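Local structure of haloperoxidase (Corallina officinalis, 1QHB) at residues I284-R289 / F310-P315; L164-R169 / L466-F471; D170-E175 / L319-R324; L116-R121 / D303-R308. The protein catalyses the bromination of organic substrates with hydrogen peroxide and bromide, working as a homododecamer that binds one vanadate and one calcium ion per subunit. All coordinates share one frame; numbering follows the deposited sequence.

How the interactions relate
Along the chain the first segments come in the order 116-121, 164-169, 170-175, 284-289, and interaction 1 is nested inside the loop closed by interaction 3, itself nested inside that of interaction 2. Interactions 1, 2 and 3 lie with their centres about 14 Å apart and touch: G288 N meets D170 OD2, R169 O takes the backbone N-H of R324, and E311 packs on F471. Strand 313-318 is followed, after a short loop, by helix 323-332, which joins interaction 1 to interaction 3. The centre of interaction 4 lies about 20 Å from that of interaction 1, and the two touch through F310 and L116; both reach a second subunit. The set thus links the end of helix 153-167 to the vanadate-site surroundings and the subunit interface.

Interaction 1 of 4, residues I284-R289 / F310-P315; sequences IATPGR and FESYEP
I284 and E314 meet where strand 276-285 ends beside the start of strand 313-318 in an antiparallel sheet: E314 N donates to I284 O at 2.7 Å, and T286 N donates almost straight to S312 O (176°). A285 and Y313 form a non-hydrogen-bonded pair whose side chains diverge, yet A285 CB still touches the tyrosine at CE2, 4.1 Å away. Beyond the strand a type II turn from T286 to R289 brings two polar side chains back over S312. The serine hydroxyl stands between its own backbone N and carbonyl carbon (chi1 48°), which directs OG to T286 and R289. S312 OG lies 2.7 Å from T286 OG1 in a hydroxyl-hydroxyl hydrogen bond, and R289 NH1 donates to the same OG at 2.9 Å, the oxygen lying in the guanidinium plane. R289 reaches it with an extended chain, and its NH2 comes 3.5 Å from F310 CE2, the guanidinium and ring planes being 61° apart. Water joins T286 OG1 to E314 OE2. Y313 also packs on I248 of a second subunit. One hydroxyl, S312 OG, thus ties together both ends of the turn, and the positive guanidinium would probably polarise that oxygen.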
# COMPACT_ATOMS: atom_id res chain seq x y z
N ILE A 284 -25.26 -49.53 32.46
CA ILE A 284 -26.10 -50.48 31.75
C ILE A 284 -27.54 -50.06 31.63
O ILE A 284 -28.26 -50.18 32.66
CB ILE A 284 -26.07 -51.84 32.52
CG1 ILE A 284 -24.64 -52.35 32.64
CG2 ILE A 284 -26.94 -52.89 31.81
CD1 ILE A 284 -24.44 -53.16 33.93
N ALA A 285 -27.93 -49.65 30.43
CA ALA A 285 -29.34 -49.27 30.25
C ALA A 285 -30.20 -50.54 30.26
O ALA A 285 -29.81 -51.57 29.69
CB ALA A 285 -29.55 -48.56 28.90
N THR A 286 -31.38 -50.46 30.88
CA THR A 286 -32.30 -51.57 30.90
C THR A 286 -32.39 -52.24 29.54
O THR A 286 -32.84 -51.67 28.56
CB THR A 286 -33.71 -51.10 31.30
OG1 THR A 286 -33.58 -50.46 32.59
CG2 THR A 286 -34.70 -52.28 31.45
N PRO A 287 -32.05 -53.53 29.49
CA PRO A 287 -32.14 -54.32 28.26
C PRO A 287 -33.58 -54.44 27.83
O PRO A 287 -34.44 -54.57 28.68
CB PRO A 287 -31.60 -55.69 28.67
CG PRO A 287 -30.75 -55.39 29.86
CD PRO A 287 -31.48 -54.30 30.61
N GLY A 288 -33.87 -54.36 26.54
CA GLY A 288 -35.21 -54.50 26.02
C GLY A 288 -36.12 -53.30 26.17
O GLY A 288 -37.28 -53.35 25.76
N ARG A 289 -35.72 -52.22 26.78
CA ARG A 289 -36.62 -51.07 26.90
C ARG A 289 -36.23 -50.04 25.84
O ARG A 289 -35.10 -49.51 25.85
CB ARG A 289 -36.57 -50.53 28.31
CG ARG A 289 -37.44 -49.31 28.56
CD ARG A 289 -37.27 -48.79 30.00
NE ARG A 289 -38.27 -47.73 30.15
CZ ARG A 289 -38.26 -46.72 31.00
NH1 ARG A 289 -37.23 -46.61 31.85
NH2 ARG A 289 -39.27 -45.86 30.96
N PHE A 310 -34.93 -39.64 31.22
CA PHE A 310 -35.97 -40.62 31.54
C PHE A 310 -35.55 -42.08 31.46
O PHE A 310 -36.30 -42.98 31.86
CB PHE A 310 -37.14 -40.36 30.61
CG PHE A 310 -38.45 -41.02 31.01
CD1 PHE A 310 -39.11 -40.69 32.18
CD2 PHE A 310 -39.04 -41.91 30.14
CE1 PHE A 310 -40.32 -41.27 32.49
CE2 PHE A 310 -40.27 -42.51 30.43
CZ PHE A 310 -40.87 -42.18 31.64
N GLU A 311 -34.37 -42.44 30.98
CA GLU A 311 -33.97 -43.83 30.97
C GLU A 311 -33.73 -44.47 32.33
O GLU A 311 -33.35 -43.84 33.31
CB GLU A 311 -32.67 -43.96 30.15
CG GLU A 311 -32.96 -43.63 28.69
CD GLU A 311 -32.62 -42.16 28.41
OE1 GLU A 311 -32.29 -41.40 29.33
OE2 GLU A 311 -32.70 -41.81 27.21
N SER A 312 -33.86 -45.81 32.35
CA SER A 312 -33.57 -46.53 33.60
C SER A 312 -32.40 -47.46 33.28
O SER A 312 -32.21 -47.82 32.13
CB SER A 312 -34.64 -47.44 34.13
OG SER A 312 -35.09 -48.25 33.00
N TYR A 313 -31.61 -47.71 34.30
CA TYR A 313 -30.36 -48.46 34.23
C TYR A 313 -30.37 -49.57 35.28
O TYR A 313 -31.09 -49.52 36.27
CB TYR A 313 -29.14 -47.53 34.59
CG TYR A 313 -29.06 -46.40 33.57
CD1 TYR A 313 -29.82 -45.23 33.69
CD2 TYR A 313 -28.27 -46.59 32.41
CE1 TYR A 313 -29.79 -44.25 32.70
CE2 TYR A 313 -28.26 -45.61 31.45
CZ TYR A 313 -29.00 -44.45 31.59
OH TYR A 313 -28.93 -43.55 30.57
N GLU A 314 -29.48 -50.53 35.07
CA GLU A 314 -29.21 -51.57 36.05
C GLU A 314 -28.01 -51.09 36.87
O GLU A 314 -27.30 -50.19 36.44
CB GLU A 314 -28.85 -52.87 35.35
CG GLU A 314 -29.96 -53.46 34.49
CD GLU A 314 -31.10 -54.04 35.31
OE1 GLU A 314 -30.86 -54.32 36.51
OE2 GLU A 314 -32.22 -54.20 34.77
N PRO A 315 -27.87 -51.64 38.07
CA PRO A 315 -26.77 -51.32 38.95
C PRO A 315 -25.45 -51.75 38.34
O PRO A 315 -25.43 -52.71 37.56
CB PRO A 315 -27.04 -52.13 40.23
CG PRO A 315 -28.48 -52.51 40.12
CD PRO A 315 -28.77 -52.68 38.64
O HOH W 1 -25.36 -48.97 35.36
O HOH W 2 -33.53 -51.91 34.69

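Interaction 2 of 4, residues L164-R169 / L466-F471; sequences LMALGR and LLPMAF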
# COMPACT_ATOMS: atom_id res chain seq x y z
N LEU A 164 -33.36 -52.79 11.76
CA LEU A 164 -32.74 -54.06 12.18
C LEU A 164 -31.79 -53.85 13.34
O LEU A 164 -31.72 -54.71 14.24
CB LEU A 164 -32.05 -54.77 11.02
CG LEU A 164 -33.07 -55.27 9.99
CD1 LEU A 164 -32.40 -55.45 8.66
CD2 LEU A 164 -33.70 -56.60 10.48
N MET A 165 -31.13 -52.67 13.40
CA MET A 165 -30.26 -52.41 14.52
C MET A 165 -31.13 -52.24 15.76
O MET A 165 -30.72 -52.65 16.81
CB MET A 165 -29.46 -51.14 14.38
CG MET A 165 -28.32 -51.27 13.38
SD MET A 165 -27.70 -49.59 13.08
CE MET A 165 -26.11 -50.02 12.35
N ALA A 166 -32.28 -51.59 15.60
CA ALA A 166 -33.18 -51.41 16.74
C ALA A 166 -33.73 -52.76 17.19
O ALA A 166 -33.85 -52.98 18.41
CB ALA A 166 -34.30 -50.50 16.31
N LEU A 167 -34.06 -53.70 16.29
CA LEU A 167 -34.58 -54.99 16.77
C LEU A 167 -33.47 -55.83 17.34
O LEU A 167 -33.70 -56.66 18.23
CB LEU A 167 -35.27 -55.72 15.61
CG LEU A 167 -36.49 -55.08 14.98
CD1 LEU A 167 -36.82 -55.73 13.64
CD2 LEU A 167 -37.70 -55.18 15.92
N GLY A 168 -32.21 -55.67 16.85
CA GLY A 168 -31.11 -56.46 17.40
C GLY A 168 -30.36 -55.71 18.49
O GLY A 168 -29.21 -56.12 18.77
N ARG A 169 -30.94 -54.72 19.17
CA ARG A 169 -30.20 -53.96 20.16
C ARG A 169 -29.65 -54.75 21.33
O ARG A 169 -28.67 -54.34 21.95
CB ARG A 169 -31.04 -52.81 20.76
CG ARG A 169 -30.64 -51.40 20.41
CD ARG A 169 -31.63 -50.28 20.65
NE ARG A 169 -31.58 -49.39 19.40
CZ ARG A 169 -32.64 -48.68 19.08
NH1 ARG A 169 -33.75 -48.73 19.83
NH2 ARG A 169 -32.63 -47.88 18.03
N LEU A 466 -43.15 -47.06 13.99
CA LEU A 466 -42.11 -46.16 14.36
C LEU A 466 -40.78 -46.86 14.62
O LEU A 466 -40.71 -48.03 15.01
CB LEU A 466 -42.54 -45.42 15.62
CG LEU A 466 -43.84 -44.62 15.42
CD1 LEU A 466 -44.36 -44.30 16.82
CD2 LEU A 466 -43.62 -43.40 14.55
N LEU A 467 -39.68 -46.10 14.42
CA LEU A 467 -38.36 -46.68 14.69
C LEU A 467 -38.14 -46.57 16.20
O LEU A 467 -38.16 -45.49 16.79
CB LEU A 467 -37.33 -45.86 13.89
CG LEU A 467 -35.85 -46.16 14.19
CD1 LEU A 467 -35.40 -47.46 13.60
CD2 LEU A 467 -34.94 -45.08 13.59
N PRO A 468 -37.92 -47.68 16.89
CA PRO A 468 -37.69 -47.69 18.32
C PRO A 468 -36.43 -46.90 18.62
O PRO A 468 -35.39 -47.16 18.02
CB PRO A 468 -37.63 -49.16 18.70
CG PRO A 468 -38.23 -49.93 17.55
CD PRO A 468 -37.89 -49.08 16.33
N MET A 469 -36.49 -45.94 19.56
CA MET A 469 -35.31 -45.17 19.91
C MET A 469 -34.60 -45.75 21.10
O MET A 469 -35.22 -46.23 22.02
CB MET A 469 -35.69 -43.70 20.16
CG MET A 469 -36.41 -43.08 18.97
SD MET A 469 -35.35 -43.13 17.48
CE MET A 469 -34.35 -41.83 18.01
N ALA A 470 -33.26 -45.68 21.19
CA ALA A 470 -32.60 -46.15 22.41
C ALA A 470 -32.67 -45.07 23.49
O ALA A 470 -32.47 -45.38 24.68
CB ALA A 470 -31.15 -46.54 22.25
N PHE A 471 -32.96 -43.84 23.10
CA PHE A 471 -32.94 -42.69 24.02
C PHE A 471 -34.34 -42.16 24.19
O PHE A 471 -35.07 -42.04 23.22
CB PHE A 471 -32.02 -41.61 23.48
CG PHE A 471 -30.61 -41.92 23.08
CD1 PHE A 471 -29.89 -42.96 23.63
CD2 PHE A 471 -29.98 -41.11 22.13
CE1 PHE A 471 -28.57 -43.19 23.27
CE2 PHE A 471 -28.66 -41.33 21.76
CZ PHE A 471 -27.95 -42.38 22.33
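A166, in the last turn of helix 153-167, and R169, just beyond its end, meet the irregular chain around P468, which leads from helix 439-456 toward helix 484-499 in this largely helical haloperoxidase fold. From R169 CB, which points toward segment 466-471, the side chain runs to CD and NE, both 4.1 Å from the methyl CB of A470. NE is also hydrogen-bonded to M547 O of helix 530-548. A bend at chi3 (-136°) then turns the flat end so that A166 CA lies over the centre of one face and A470 CB over the opposite one, nearer the rim. At the tip NH1 and NH2 converge on one acceptor, P468 O, each at 2.9 Å and both from the same face of the carbonyl plane. NH1 rises above that plane, while NH2 comes in with a smaller tilt. NH1 has a second partner, D290, in a salt bridge, which together with the other bonds fixes the rotation of the guanidinium in this buried place. Nearby M469 lies about 7 Å, side chain to side chain, from R406, which probably binds vanadate. Beside the arginine, A166 CB rests 3.9 Å from P468 CD and 4.2 Å from L467 CD1.

Interaction 3 of 4, residues D170-E175 / L319-R324; sequences DIEFSE and LIRTIR
D170 and R324 face each other where the loop after helix 153-167 runs along the N-terminal end of helix 323-332, with T322 at the N-cap position. In the tight part, the two backbones bridge at E172 and T322: F173 N donates to R321 O at 2.9 Å, and I323 N, in the first turn of the helix, donates to I171 O. The F173 ring closes this side, its CZ 3.9 Å from I323 CG1 and its CE2 4.0 Å from I320 CG2; it also stacks with Y236. At the other end R324, bent at chi3 (-61°), presents its NE edge to the carboxylate. NE binds D170 OD1 at 2.9 Å and NH2 binds OD2 of the same aspartate at 3.0 Å, a side-on salt bridge on the syn sides with the two planes 27° apart. D290 is a second acidic partner of R324 NH2, and G288 N donates to D170 OD2. Replacing R324 by a leucine would probably leave the D170 carboxylate without its paired N-H donors and deprive D290 of a partner. The looser side carries E172 and R321, which lie side by side and point the same way: E172 OE1 is 3.6 Å from R321 NH2 but well out of the guanidinium plane, so only charge attracts them, while R321 NH1 donates to E516 O. A water bridges S174 N and R321 O, the carbonyl that also accepts from F173 N. Another water donates to D170 OD1 from 2.6 Å and lies 2.7 Å from T322 OG1.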
# COMPACT_ATOMS: atom_id res chain seq x y z
N ASP A 170 -30.31 -55.84 21.75
CA ASP A 170 -29.86 -56.56 22.93
C ASP A 170 -29.06 -57.80 22.57
O ASP A 170 -28.67 -58.58 23.42
CB ASP A 170 -31.04 -56.80 23.88
CG ASP A 170 -31.48 -55.44 24.40
OD1 ASP A 170 -30.68 -54.76 25.09
OD2 ASP A 170 -32.61 -55.05 24.08
N ILE A 171 -28.61 -57.93 21.35
CA ILE A 171 -27.71 -58.95 20.87
C ILE A 171 -26.28 -58.57 21.25
O ILE A 171 -25.88 -57.40 21.11
CB ILE A 171 -27.84 -59.05 19.34
CG1 ILE A 171 -29.19 -59.73 19.04
CG2 ILE A 171 -26.73 -59.87 18.73
CD1 ILE A 171 -29.51 -59.90 17.57
N GLU A 172 -25.48 -59.55 21.68
CA GLU A 172 -24.12 -59.33 22.04
C GLU A 172 -23.17 -59.36 20.86
O GLU A 172 -23.21 -60.29 20.06
CB GLU A 172 -23.60 -60.41 23.05
CG GLU A 172 -24.45 -60.38 24.30
CD GLU A 172 -23.99 -61.31 25.40
OE1 GLU A 172 -22.87 -61.85 25.38
OE2 GLU A 172 -24.75 -61.47 26.37
N PHE A 173 -22.26 -58.40 20.79
CA PHE A 173 -21.28 -58.40 19.71
C PHE A 173 -20.53 -59.72 19.58
O PHE A 173 -20.35 -60.26 18.49
CB PHE A 173 -20.24 -57.30 19.97
CG PHE A 173 -20.80 -55.93 19.74
CD1 PHE A 173 -21.13 -55.54 18.45
CD2 PHE A 173 -21.01 -55.05 20.78
CE1 PHE A 173 -21.66 -54.28 18.21
CE2 PHE A 173 -21.51 -53.78 20.52
CZ PHE A 173 -21.84 -53.41 19.26
N SER A 174 -20.11 -60.33 20.69
CA SER A 174 -19.40 -61.58 20.64
C SER A 174 -20.25 -62.76 20.22
O SER A 174 -19.71 -63.86 20.12
CB SER A 174 -18.79 -61.88 22.03
OG SER A 174 -17.71 -61.00 22.29
N GLU A 175 -21.54 -62.64 20.03
CA GLU A 175 -22.43 -63.71 19.67
C GLU A 175 -23.14 -63.52 18.35
O GLU A 175 -24.19 -64.11 18.13
CB GLU A 175 -23.50 -63.85 20.79
CG GLU A 175 -22.83 -64.35 22.06
CD GLU A 175 -23.80 -64.63 23.20
OE1 GLU A 175 -24.89 -64.05 23.22
OE2 GLU A 175 -23.42 -65.42 24.10
N LEU A 319 -18.09 -54.13 30.67
CA LEU A 319 -17.40 -53.88 29.40
C LEU A 319 -18.47 -53.87 28.33
O LEU A 319 -19.41 -54.67 28.48
CB LEU A 319 -16.35 -54.97 29.13
CG LEU A 319 -15.18 -54.92 30.12
CD1 LEU A 319 -14.33 -56.18 29.97
CD2 LEU A 319 -14.33 -53.66 29.98
N ILE A 320 -18.38 -53.06 27.30
CA ILE A 320 -19.39 -53.06 26.26
C ILE A 320 -19.70 -54.48 25.80
O ILE A 320 -18.89 -55.21 25.22
CB ILE A 320 -19.04 -52.14 25.07
CG1 ILE A 320 -19.05 -50.67 25.59
CG2 ILE A 320 -20.04 -52.30 23.94
CD1 ILE A 320 -18.29 -49.77 24.59
N ARG A 321 -20.97 -54.87 25.83
CA ARG A 321 -21.43 -56.20 25.47
C ARG A 321 -22.44 -56.29 24.35
O ARG A 321 -22.39 -57.12 23.44
CB ARG A 321 -22.13 -56.67 26.79
CG ARG A 321 -21.95 -58.11 27.09
CD ARG A 321 -22.36 -58.53 28.52
NE ARG A 321 -22.23 -60.00 28.50
CZ ARG A 321 -21.04 -60.60 28.62
NH1 ARG A 321 -19.86 -60.02 28.87
NH2 ARG A 321 -21.10 -61.94 28.51
N THR A 322 -23.47 -55.43 24.46
CA THR A 322 -24.53 -55.46 23.47
C THR A 322 -24.50 -54.20 22.61
O THR A 322 -23.87 -53.20 22.97
CB THR A 322 -25.93 -55.54 24.12
OG1 THR A 322 -26.05 -54.47 25.08
CG2 THR A 322 -26.10 -56.81 24.97
N ILE A 323 -25.21 -54.26 21.49
CA ILE A 323 -25.42 -53.08 20.65
C ILE A 323 -25.96 -51.93 21.50
O ILE A 323 -25.46 -50.81 21.38
CB ILE A 323 -26.37 -53.45 19.51
CG1 ILE A 323 -25.55 -54.33 18.54
CG2 ILE A 323 -26.95 -52.24 18.81
CD1 ILE A 323 -26.36 -54.82 17.38
N ARG A 324 -26.83 -52.20 22.47
CA ARG A 324 -27.42 -51.17 23.31
C ARG A 324 -26.33 -50.49 24.11
O ARG A 324 -26.37 -49.25 24.28
CB ARG A 324 -28.51 -51.75 24.22
CG ARG A 324 -29.35 -50.68 24.95
CD ARG A 324 -30.49 -51.26 25.79
NE ARG A 324 -31.48 -52.02 24.97
CZ ARG A 324 -32.42 -51.44 24.23
NH1 ARG A 324 -32.54 -50.11 24.19
NH2 ARG A 324 -33.27 -52.17 23.51
O HOH W 3 -28.44 -54.82 26.37
O HOH W 4 -20.08 -58.80 23.38

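Interaction 4 of 4, residues L116-R121 / D303-R308; sequences LDLEVR and DAADFR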
# COMPACT_ATOMS: atom_id res chain seq x y z
N LEU A 116 -46.30 -35.88 33.44
CA LEU A 116 -45.03 -35.40 34.02
C LEU A 116 -44.88 -33.90 34.04
O LEU A 116 -43.84 -33.42 34.51
CB LEU A 116 -43.88 -35.96 33.18
CG LEU A 116 -43.67 -37.47 33.23
CD1 LEU A 116 -42.85 -37.97 32.05
CD2 LEU A 116 -43.00 -37.86 34.54
N ASP A 117 -45.80 -33.14 33.44
CA ASP A 117 -45.65 -31.71 33.30
C ASP A 117 -44.41 -31.35 32.51
O ASP A 117 -43.77 -30.33 32.82
CB ASP A 117 -45.60 -31.02 34.66
CG ASP A 117 -46.93 -31.16 35.41
OD1 ASP A 117 -47.92 -31.57 34.76
OD2 ASP A 117 -46.94 -30.88 36.62
N LEU A 118 -44.12 -32.04 31.41
CA LEU A 118 -42.88 -31.71 30.68
C LEU A 118 -42.94 -30.30 30.13
O LEU A 118 -44.02 -29.82 29.73
CB LEU A 118 -42.80 -32.71 29.51
CG LEU A 118 -42.49 -34.16 29.96
CD1 LEU A 118 -42.27 -35.07 28.78
CD2 LEU A 118 -41.28 -34.21 30.89
N GLU A 119 -41.80 -29.67 30.02
CA GLU A 119 -41.64 -28.38 29.39
C GLU A 119 -40.92 -28.65 28.06
O GLU A 119 -40.64 -29.81 27.80
CB GLU A 119 -40.84 -27.42 30.25
CG GLU A 119 -41.70 -26.31 30.86
CD GLU A 119 -42.34 -25.39 29.83
OE1 GLU A 119 -42.05 -25.49 28.62
OE2 GLU A 119 -43.19 -24.57 30.26
N VAL A 120 -40.65 -27.60 27.29
CA VAL A 120 -40.02 -27.69 26.01
C VAL A 120 -38.50 -27.59 26.06
O VAL A 120 -37.97 -27.06 27.04
CB VAL A 120 -40.50 -26.58 25.04
CG1 VAL A 120 -42.00 -26.71 24.86
CG2 VAL A 120 -40.14 -25.20 25.56
N ARG A 121 -37.83 -28.08 25.03
CA ARG A 121 -36.35 -27.91 24.98
C ARG A 121 -36.10 -27.08 23.72
O ARG A 121 -36.95 -27.14 22.83
CB ARG A 121 -35.59 -29.24 24.99
CG ARG A 121 -36.01 -30.21 23.91
CD ARG A 121 -35.26 -31.54 23.99
NE ARG A 121 -33.81 -31.33 23.88
CZ ARG A 121 -32.92 -32.18 23.39
NH1 ARG A 121 -33.30 -33.37 22.92
NH2 ARG A 121 -31.65 -31.77 23.42
N ASP A 303 -42.72 -32.32 18.97
CA ASP A 303 -43.15 -30.99 19.40
C ASP A 303 -42.34 -30.49 20.59
O ASP A 303 -42.78 -29.58 21.32
CB ASP A 303 -44.64 -31.07 19.79
CG ASP A 303 -45.58 -31.13 18.64
OD1 ASP A 303 -45.25 -30.97 17.44
OD2 ASP A 303 -46.79 -31.37 18.93
N ALA A 304 -41.14 -31.03 20.85
CA ALA A 304 -40.24 -30.55 21.87
C ALA A 304 -40.40 -30.99 23.33
O ALA A 304 -39.67 -30.48 24.23
CB ALA A 304 -40.15 -29.01 21.79
N ALA A 305 -41.23 -32.00 23.60
CA ALA A 305 -41.35 -32.43 25.01
C ALA A 305 -39.98 -32.85 25.53
O ALA A 305 -39.28 -33.68 24.93
CB ALA A 305 -42.43 -33.50 25.11
N ASP A 306 -39.57 -32.34 26.71
CA ASP A 306 -38.24 -32.64 27.18
C ASP A 306 -38.22 -33.93 27.98
O ASP A 306 -38.42 -33.94 29.20
CB ASP A 306 -37.66 -31.48 27.99
CG ASP A 306 -36.17 -31.65 28.18
OD1 ASP A 306 -35.62 -32.73 27.80
OD2 ASP A 306 -35.55 -30.70 28.66
N PHE A 307 -37.94 -35.05 27.34
CA PHE A 307 -37.85 -36.33 27.98
C PHE A 307 -36.43 -36.67 28.41
O PHE A 307 -36.25 -37.85 28.74
CB PHE A 307 -38.31 -37.42 27.01
CG PHE A 307 -39.76 -37.75 27.11
CD1 PHE A 307 -40.24 -38.63 28.07
CD2 PHE A 307 -40.67 -37.18 26.21
CE1 PHE A 307 -41.59 -38.92 28.11
CE2 PHE A 307 -42.02 -37.43 26.26
CZ PHE A 307 -42.46 -38.34 27.22
N ARG A 308 -35.45 -35.77 28.36
CA ARG A 308 -34.10 -36.11 28.72
C ARG A 308 -34.01 -36.63 30.15
O ARG A 308 -34.46 -36.00 31.11
CB ARG A 308 -33.12 -34.90 28.58
CG ARG A 308 -32.88 -34.60 27.10
CD ARG A 308 -32.05 -33.35 26.85
NE ARG A 308 -32.74 -32.14 27.27
CZ ARG A 308 -32.29 -30.91 27.23
NH1 ARG A 308 -31.06 -30.65 26.79
NH2 ARG A 308 -33.08 -29.92 27.68
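A Schellman motif ends helix 295-302 at A304, and the chain beyond it packs against the loop after helix 111-115, close to the active site and to a second subunit. Here V120 CB meets A304 CB, while D306 N donates to E119 O at 3.0 Å and R121 N donates weakly to A304 O. L118 fills the apolar end: its CD1 stands over the face of the F307 ring, 3.6 Å from the centroid and 15° off the normal, and also touches A305 CB. At the polar end D306 binds R308 within its own segment. R308 NE donates to D306 OD1 and NH2 to OD2 at 2.8 Å, both on the syn sides, and R308 N adds an Asx turn by reaching OD1 from the opposite face of the carboxylate. The R308 guanidinium so held lies flat on that of R121, with centres 4.1 Å apart and planes at 22°. R121 CG sits between its backbone N and carbonyl carbon (chi1 54°), and a bend at chi3 lays the group over R308. The D306 carboxylate, E124 beside R121, and D369 of a second subunit beside R308 would probably offset the repulsion of the two cations. A methionine in place of R308 would probably leave the D306 carboxylate and D369 of that subunit without their charged mate, and take away the flat group stacked on R121. R121 lies about 7 Å, side chain to side chain, from H478, probably an active-site residue; the whole is a stacked arginine pair framed by acids, built on a Schellman motif followed by an Asx turn.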